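Local atomic coordinates of nitrogenase molybdenum-iron protein beta chain (Clostridium pasteurianum, PDB entry 4WES), a protein that forms, with the alpha chain, the molybdenum-iron component of nitrogenase, which reduces dinitrogen to ammonia, and shares an [8Fe-7S] cluster with that chain. Residues Gly27-Ala32 with Ala101-Cys106; His41-Gln46 with Leu111-Pro116. All coordinates share one frame; numbering follows the deposited sequence. Where two conformers were deposited one is given.

Contact 1 of 2, residues Gly27-Ala32 with Ala101-Cys106. With CLF (Fe(8)-S(7) cluster), chain H.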
ATOM      1  N   GLY B  27      24.908  -2.248  13.495  1.00  8.10           N
ATOM      2  CA  GLY B  27      24.025  -2.583  14.608  1.00  8.64           C
ATOM      3  C   GLY B  27      24.434  -1.900  15.894  1.00  8.66           C
ATOM      4  O   GLY B  27      23.588  -1.476  16.669  1.00  9.54           O
ATOM      5  N   ALA B  28      25.728  -1.843  16.143  1.00  8.58           N
ATOM      6  CA  ALA B  28      26.257  -1.114  17.296  1.00  9.14           C
ATOM      7  C   ALA B  28      26.026   0.386  17.156  1.00  9.20           C
ATOM      8  O   ALA B  28      25.738   1.069  18.166  1.00 10.17           O
ATOM      9  CB  ALA B  28      27.746  -1.414  17.470  1.00  9.46           C
ATOM     10  N   MET B  29      26.178   0.930  15.941  1.00  9.07           N
ATOM     11  CA  MET B  29      25.923   2.335  15.691  1.00  8.79           C
ATOM     12  C   MET B  29      24.452   2.667  15.991  1.00  9.00           C
ATOM     13  O   MET B  29      24.162   3.687  16.635  1.00  8.96           O
ATOM     14  CB  MET B  29      26.309   2.649  14.240  1.00  9.02           C
ATOM     15  CG  MET B  29      26.192   4.101  13.870  1.00  8.98           C
ATOM     16  SD  MET B  29      26.677   4.478  12.176  1.00  9.88           S
ATOM     17  CE  MET B  29      28.451   4.192  12.262  1.00 10.28           C
ATOM     18  N   TYR B  30      23.536   1.829  15.522  1.00  8.95           N
ATOM     19  CA  TYR B  30      22.135   2.002  15.778  1.00  8.88           C
ATOM     20  C   TYR B  30      21.827   1.973  17.279  1.00  9.99           C
ATOM     21  O   TYR B  30      21.121   2.838  17.796  1.00  9.69           O
ATOM     22  CB  TYR B  30      21.355   0.919  15.017  1.00  9.29           C
ATOM     23  CG  TYR B  30      19.860   1.000  15.191  1.00  8.58           C
ATOM     24  CD1 TYR B  30      19.129   1.979  14.551  1.00  9.16           C
ATOM     25  CD2 TYR B  30      19.160   0.116  16.016  1.00  9.71           C
ATOM     26  CE1 TYR B  30      17.768   2.090  14.732  1.00  9.52           C
ATOM     27  CE2 TYR B  30      17.806   0.193  16.178  1.00  9.70           C
ATOM     28  CZ  TYR B  30      17.090   1.186  15.539  1.00  9.67           C
ATOM     29  OH  TYR B  30      15.739   1.356  15.711  1.00 10.61           O
ATOM     30  N   ALA B  31      22.344   0.971  17.962  1.00  9.34           N
ATOM     31  CA  ALA B  31      22.170   0.915  19.422  1.00 10.11           C
ATOM     32  C   ALA B  31      22.668   2.172  20.104  1.00  9.72           C
ATOM     33  O   ALA B  31      22.011   2.688  21.041  1.00 10.57           O
ATOM     34  CB  ALA B  31      22.864  -0.335  19.975  1.00 10.41           C
ATOM     35  N   ALA B  32      23.845   2.652  19.718  1.00  9.17           N
ATOM     36  CA  ALA B  32      24.409   3.830  20.311  1.00 10.52           C
ATOM     37  C   ALA B  32      23.555   5.088  20.089  1.00  9.50           C
ATOM     38  O   ALA B  32      23.449   5.948  20.963  1.00 10.38           O
ATOM     39  CB  ALA B  32      25.814   4.062  19.806  1.00 10.95           C
ATOM     40  N   ALA B 101      30.272   6.353  22.293  1.00 10.96           N
ATOM     41  CA  ALA B 101      30.092   4.912  22.341  1.00 10.67           C
ATOM     42  C   ALA B 101      30.877   4.296  21.185  1.00 10.34           C
ATOM     43  O   ALA B 101      30.487   4.380  20.032  1.00 10.64           O
ATOM     44  CB  ALA B 101      28.636   4.541  22.234  1.00 11.47           C
ATOM     45  N   VAL B 102      32.008   3.698  21.533  1.00 10.59           N
ATOM     46  CA  VAL B 102      32.954   3.154  20.554  1.00 10.79           C
ATOM     47  C   VAL B 102      32.585   1.719  20.180  1.00 10.21           C
ATOM     48  O   VAL B 102      32.302   0.889  21.050  1.00 11.27           O
ATOM     49  CB  VAL B 102      34.378   3.155  21.159  1.00 10.41           C
ATOM     50  CG1 VAL B 102      35.363   2.578  20.147  1.00 11.95           C
ATOM     51  CG2 VAL B 102      34.782   4.572  21.555  1.00 11.26           C
ATOM     52  N   HIS B 103      32.629   1.426  18.879  1.00  9.48           N
ATOM     53  CA  HIS B 103      32.608   0.061  18.416  1.00  9.31           C
ATOM     54  C   HIS B 103      33.802  -0.118  17.461  1.00  9.58           C
ATOM     55  O   HIS B 103      34.518   0.857  17.169  1.00 10.38           O
ATOM     56  CB  HIS B 103      31.267  -0.285  17.735  1.00  9.94           C
ATOM     57  CG  HIS B 103      30.967   0.552  16.524  1.00 10.07           C
ATOM     58  ND1 HIS B 103      30.159   1.666  16.558  1.00  9.66           N
ATOM     59  CD2 HIS B 103      31.414   0.468  15.246  1.00 10.06           C
ATOM     60  CE1 HIS B 103      30.091   2.186  15.337  1.00 10.84           C
ATOM     61  NE2 HIS B 103      30.855   1.487  14.533  1.00 11.13           N
ATOM     62  N   THR B 104      34.043  -1.361  17.035  1.00 10.09           N
ATOM     63  CA  THR B 104      35.246  -1.658  16.275  1.00 10.32           C
ATOM     64  C   THR B 104      34.880  -2.202  14.898  1.00  9.91           C
ATOM     65  O   THR B 104      33.727  -2.328  14.563  1.00 11.79           O
ATOM     66  CB  THR B 104      36.154  -2.599  17.058  1.00 10.39           C
ATOM     67  OG1 THR B 104      35.444  -3.811  17.298  1.00 11.27           O
ATOM     68  CG2 THR B 104      36.590  -1.966  18.373  1.00 12.07           C
ATOM     69  N   THR B 105      35.887  -2.506  14.114  1.00 10.43           N
ATOM     70  CA  THR B 105      35.701  -3.062  12.785  1.00 10.47           C
ATOM     71  C   THR B 105      36.542  -4.300  12.606  1.00 10.49           C
ATOM     72  O   THR B 105      37.361  -4.617  13.450  1.00 11.34           O
ATOM     73  CB  THR B 105      36.049  -2.060  11.661  1.00 11.29           C
ATOM     74  OG1 THR B 105      37.463  -1.910  11.551  1.00 11.32           O
ATOM     75  CG2 THR B 105      35.391  -0.689  11.873  1.00 11.13           C
ATOM     76  N   CYS B 106      36.381  -4.984  11.467  1.00 10.23           N
ATOM     77  CA  CYS B 106      37.286  -6.098  11.204  1.00  9.78           C
ATOM     78  C   CYS B 106      38.756  -5.687  11.228  1.00 10.21           C
ATOM     79  O   CYS B 106      39.601  -6.515  11.559  1.00 11.72           O
ATOM     80  CB  CYS B 106      36.975  -6.713   9.850  1.00  9.78           C
ATOM     81  SG  CYS B 106      36.812  -5.552   8.462  1.00  9.93           S
TER
HETATM   82 FE1  CLF H 604      37.687  -1.689   5.369  1.00  8.84          FE
HETATM   83 FE2  CLF H 604      35.454  -0.675   5.842  1.00  9.41          FE
HETATM   84 FE3  CLF H 604      36.553  -0.122   3.368  1.00  8.59          FE
HETATM   85 FE4  CLF H 604      35.615  -2.578   4.032  1.00  8.55          FE
HETATM   86  S1  CLF H 604      35.984  -3.043   6.345  1.00  9.07           S
HETATM   87  S2A CLF H 604      37.307   0.613   5.435  1.00  9.11           S
HETATM   88  S4A CLF H 604      34.381  -0.677   3.799  1.00  9.16           S
HETATM   89  S3A CLF H 604      37.680  -2.145   3.081  1.00  8.69           S
HETATM   90 FE5  CLF H 604      33.051  -4.538   5.248  0.66 11.95          FE
HETATM   91 FE6  CLF H 604      34.447  -5.463   8.453  0.66 10.01          FE
HETATM   92 FE7  CLF H 604      32.046  -4.300   7.786  1.00  8.51          FE
HETATM   93 FE8  CLF H 604      34.019  -2.489   7.536  1.00  9.34          FE
HETATM   94  S2B CLF H 604      33.020  -6.128   6.786  1.00  9.43           S
HETATM   95  S3B CLF H 604      33.500  -3.603   9.449  1.00  9.35           S
HETATM   96  S4B CLF H 604      32.148  -2.648   6.177  1.00  8.70           S
HETATM   97  O   HOH W   1      28.814   2.658  18.422  1.00 22.62           O
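His103 rises from its strand against the helix that holds Ala28 and Met29, and its side chain carries most of the contact. Its CB rests on Ala28 CB at 3.7 Å. With chi1 at 61°, CG lies between the backbone N and the carbonyl carbon, and the ring stays close to the helix; Ala28 CB is still 3.9 Å from His103 CG. ND1 turns to a water at the ring edge, in the ring plane, at a separation that is doubtfully short. The same water donates to Ala101 O at 2.9 Å and, weakly, to Ala28 O, so it bridges strand and helix backbones in a buried place. Next round the ring, CE1 meets Met29 twice, touching CB and, where the chain bends back at chi3 (-69°), the terminal CE, each 4.0 Å from His103 CE1. NE2, the last atom, packs on Ser42 of the neighbouring strand. Farther down, Ala32 CB meets Ala101 CB at 3.8 Å; such small side chains are consistent with the 8.8 Å between the axes of the short segments, nearly antiparallel at 173°. Beyond the strand, Cys106 SG binds FE6 of the cluster at 2.4 Å, an [8Fe-7S] site that Ser141 also ligates. Here a helix packs on a parallel alpha/beta sheet whose strand 99-104 leads into the P-cluster site.

Contact 2 of 2, residues His41-Gln46 with Leu111-Pro116; sequences HSHGSQ and LGDDLP. With CLF (Fe(8)-S(7) cluster), chain H.
His43, on strand 38-43, reaches Asp113, and NE2 donates a hydrogen bond to Asp113 OD2 at 2.7 Å. The N-H...O angle is 151°, and the oxygen accepts through its anti lone pair, away from OD1, standing somewhat out of the imidazole plane. Ring and carboxylate are turned 45° against each other, and OD2 is the oxygen that takes the bond. That oxygen also accepts from Gly80 N, while His43 ND1 is bonded to Ser69 OG; both ring nitrogens are thus held and the rotation of the ring is fixed. CG stands anti to the backbone N (chi1 -178°), which sends the ring out from the strand toward 111-116.

The strand belongs to a parallel sheet, and past it the chain turns into the P-cluster pocket, where Ser45 OG comes within 3.1 Å of S2A of the cluster. The other segment links helices 106-111 and 115-125: Gly112, at positive phi, closes the first with a Schellman motif, and Asp114 is the N-cap of the second.

The tight side is buried and centres on the bonded imidazole. In the conformer given, Leu115 CD2 sits 3.9 Å from His43 CD2, and CD1 hangs over one face of the ring toward its rim, while Ile84 touches both residues. Phe71 adds an edge-to-face contact with the imidazole. On the looser side the chain faces solvent: Asp113 is partly exposed, Gly112 is exposed, and Asp114 points its CB away from 41-46, its side chain capping the start of helix 115-125.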
ATOM      1  N   HIS B  41      31.096   6.043  17.712  1.00  9.69           N
ATOM      2  CA  HIS B  41      32.438   6.151  17.169  1.00  9.68           C
ATOM      3  C   HIS B  41      32.890   4.837  16.605  1.00  9.91           C
ATOM      4  O   HIS B  41      32.874   3.812  17.290  1.00 10.76           O
ATOM      5  CB  HIS B  41      33.438   6.584  18.240  1.00 10.34           C
ATOM      6  CG  HIS B  41      34.805   6.800  17.701  1.00 10.26           C
ATOM      7  ND1 HIS B  41      35.156   7.930  17.004  1.00 10.49           N
ATOM      8  CD2 HIS B  41      35.875   5.963  17.653  1.00 10.64           C
ATOM      9  CE1 HIS B  41      36.397   7.794  16.590  1.00 11.71           C
ATOM     10  NE2 HIS B  41      36.861   6.621  16.973  1.00 11.20           N
ATOM     11  N   SER B  42      33.268   4.864  15.322  1.00  9.46           N
ATOM     12  CA  SER B  42      33.738   3.684  14.610  1.00  9.37           C
ATOM     13  C   SER B  42      35.253   3.630  14.628  1.00  9.54           C
ATOM     14  O   SER B  42      35.936   4.443  14.002  1.00 10.08           O
ATOM     15  CB  SER B  42      33.236   3.776  13.183  1.00  9.56           C
ATOM     16  OG  SER B  42      33.669   2.661  12.412  1.00  9.94           O
ATOM     17  N   HIS B  43      35.802   2.680  15.390  1.00  9.89           N
ATOM     18  CA  HIS B  43      37.238   2.581  15.523  1.00 10.36           C
ATOM     19  C   HIS B  43      37.805   1.642  14.433  1.00  9.73           C
ATOM     20  O   HIS B  43      37.873   0.425  14.591  1.00 10.93           O
ATOM     21  CB  HIS B  43      37.592   2.084  16.939  1.00 10.88           C
ATOM     22  CG  HIS B  43      39.052   1.994  17.193  1.00 10.69           C
ATOM     23  ND1 HIS B  43      39.873   3.101  17.215  1.00 11.44           N
ATOM     24  CD2 HIS B  43      39.831   0.929  17.477  1.00 11.93           C
ATOM     25  CE1 HIS B  43      41.099   2.709  17.495  1.00 11.80           C
ATOM     26  NE2 HIS B  43      41.101   1.397  17.668  1.00 12.18           N
ATOM     27  N   GLY B  44      38.161   2.229  13.315  1.00  9.80           N
ATOM     28  CA  GLY B  44      38.649   1.507  12.161  1.00 10.77           C
ATOM     29  C   GLY B  44      38.984   2.476  11.044  1.00  9.62           C
ATOM     30  O   GLY B  44      39.111   3.667  11.248  1.00  9.86           O
ATOM     31  N   SER B  45      39.107   1.932   9.831  1.00 10.36           N
ATOM     32  CA  SER B  45      39.211   2.764   8.656  1.00 10.12           C
ATOM     33  C   SER B  45      37.851   3.400   8.377  1.00  8.73           C
ATOM     34  O   SER B  45      36.797   2.809   8.652  1.00  9.65           O
ATOM     35  CB  SER B  45      39.702   1.914   7.461  1.00 10.98           C
ATOM     36  OG  SER B  45      39.581   2.622   6.247  1.00 13.79           O
ATOM     37  N   GLN B  46      37.876   4.638   7.895  1.00  9.86           N
ATOM     38  CA  GLN B  46      36.677   5.465   7.763  1.00  9.37           C
ATOM     39  C   GLN B  46      35.678   4.981   6.752  1.00  9.04           C
ATOM     40  O   GLN B  46      34.521   5.409   6.789  1.00  9.42           O
ATOM     41  CB  GLN B  46      37.062   6.922   7.449  1.00  9.50           C
ATOM     42  CG  GLN B  46      37.640   7.086   6.039  1.00  9.51           C
ATOM     43  CD  GLN B  46      38.659   8.165   5.899  1.00 10.04           C
ATOM     44  OE1 GLN B  46      38.836   9.023   6.791  1.00 11.06           O
ATOM     45  NE2 GLN B  46      39.309   8.190   4.745  1.00 11.75           N
ATOM     46  N   LEU B 111      43.744  -6.557  14.074  1.00 13.40           N
ATOM     47  CA  LEU B 111      44.953  -6.003  14.703  1.00 14.07           C
ATOM     48  C   LEU B 111      45.054  -6.236  16.194  1.00 14.97           C
ATOM     49  O   LEU B 111      46.142  -6.043  16.762  1.00 18.88           O
ATOM     50  CB  LEU B 111      45.038  -4.496  14.437  1.00 14.44           C
ATOM     51  CG  LEU B 111      45.345  -4.103  12.992  1.00 15.44           C
ATOM     52  CD1 LEU B 111      45.121  -2.612  12.774  1.00 17.93           C
ATOM     53  CD2 LEU B 111      46.756  -4.466  12.589  1.00 18.79           C
ATOM     54  N   GLY B 112      43.948  -6.609  16.838  1.00 14.30           N
ATOM     55  CA  GLY B 112      43.935  -6.832  18.277  1.00 15.84           C
ATOM     56  C   GLY B 112      44.043  -5.566  19.074  1.00 14.65           C
ATOM     57  O   GLY B 112      44.579  -5.580  20.180  1.00 17.85           O
ATOM     58  N   ASP B 113      43.533  -4.449  18.578  1.00 13.66           N
ATOM     59  CA  ASP B 113      43.575  -3.206  19.357  1.00 14.63           C
ATOM     60  C   ASP B 113      42.942  -3.403  20.724  1.00 14.48           C
ATOM     61  O   ASP B 113      41.937  -4.090  20.879  1.00 17.29           O
ATOM     62  CB  ASP B 113      42.840  -2.069  18.642  1.00 15.21           C
ATOM     63  CG  ASP B 113      43.716  -1.263  17.707  1.00 14.82           C
ATOM     64  OD1 ASP B 113      44.759  -1.757  17.245  1.00 18.15           O
ATOM     65  OD2 ASP B 113      43.345  -0.111  17.414  1.00 15.36           O
ATOM     66  N   ASP B 114      43.509  -2.731  21.701  1.00 14.78           N
ATOM     67  CA  ASP B 114      43.148  -2.894  23.097  1.00 15.81           C
ATOM     68  C   ASP B 114      42.397  -1.642  23.601  1.00 14.44           C
ATOM     69  O   ASP B 114      42.969  -0.737  24.192  1.00 15.49           O
ATOM     70  CB  ASP B 114      44.447  -3.110  23.879  1.00 18.85           C
ATOM     71  CG  ASP B 114      44.240  -3.320  25.355  1.00 20.66           C
ATOM     72  OD1 ASP B 114      43.116  -3.336  25.878  1.00 21.91           O
ATOM     73  OD2 ASP B 114      45.282  -3.507  26.008  1.00 24.60           O
ATOM     74  N   LEU B 115      41.083  -1.621  23.371  1.00 15.48           N
ATOM     75  CA  LEU B 115      40.257  -0.459  23.718  0.51 13.18           C
ATOM     76  C   LEU B 115      40.302  -0.121  25.219  1.00 14.91           C
ATOM     77  O   LEU B 115      40.387   1.035  25.606  1.00 15.90           O
ATOM     78  CB  LEU B 115      38.813  -0.670  23.258  0.51 12.90           C
ATOM     79  CG  LEU B 115      38.529  -0.326  21.783  0.51 15.16           C
ATOM     80  CD1 LEU B 115      38.617   1.178  21.575  0.51 16.61           C
ATOM     81  CD2 LEU B 115      39.429  -1.056  20.791  0.51 14.07           C
ATOM     82  N   PRO B 116      40.217  -1.142  26.089  1.00 16.14           N
ATOM     83  CA  PRO B 116      40.293  -0.801  27.515  1.00 16.59           C
ATOM     84  C   PRO B 116      41.559  -0.035  27.885  1.00 15.73           C
ATOM     85  O   PRO B 116      41.488   0.930  28.633  1.00 17.46           O
ATOM     86  CB  PRO B 116      40.274  -2.157  28.185  1.00 18.02           C
ATOM     87  CG  PRO B 116      39.505  -3.023  27.249  1.00 18.56           C
ATOM     88  CD  PRO B 116      39.911  -2.569  25.873  1.00 17.05           C
TER
HETATM   89 FE1  CLF H 604      37.687  -1.689   5.369  1.00  8.84          FE
HETATM   90 FE2  CLF H 604      35.454  -0.675   5.842  1.00  9.41          FE
HETATM   91 FE3  CLF H 604      36.553  -0.122   3.368  1.00  8.59          FE
HETATM   92 FE4  CLF H 604      35.615  -2.578   4.032  1.00  8.55          FE
HETATM   93  S1  CLF H 604      35.984  -3.043   6.345  1.00  9.07           S
HETATM   94  S2A CLF H 604      37.307   0.613   5.435  1.00  9.11           S
HETATM   95  S4A CLF H 604      34.381  -0.677   3.799  1.00  9.16           S
HETATM   96  S3A CLF H 604      37.680  -2.145   3.081  1.00  8.69           S
HETATM   97 FE5  CLF H 604      33.051  -4.538   5.248  0.66 11.95          FE
HETATM   98 FE6  CLF H 604      34.447  -5.463   8.453  0.66 10.01          FE
HETATM   99 FE7  CLF H 604      32.046  -4.300   7.786  1.00  8.51          FE
HETATM  100 FE8  CLF H 604      34.019  -2.489   7.536  1.00  9.34          FE
HETATM  101  S2B CLF H 604      33.020  -6.128   6.786  1.00  9.43           S
HETATM  102  S3B CLF H 604      33.500  -3.603   9.449  1.00  9.35           S
HETATM  103  S4B CLF H 604      32.148  -2.648   6.177  1.00  8.70           S

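Both contacts are built on the same parallel sheet, whose strands 38-43 and 99-104 lie side by side. Contact 1 is the deeper, its centre about 14 Å from the chain centre against about 24 Å for that of contact 2, and only contact 2 has a partly exposed residue among those that touch, Asp113. Chemistry follows place: 27-32 and 101-106 meet through alanine methyls, Met29 and the His103 ring, with one bridging water, whereas 41-46 and 111-116 are joined by a direct histidine-carboxylate bond. His103 O lies 2.9 Å from His43 N in a probable hydrogen bond. Cys106, opening helix 106-111, bonds a cluster iron; Ser45, after strand 38-43, lies near a sulfur.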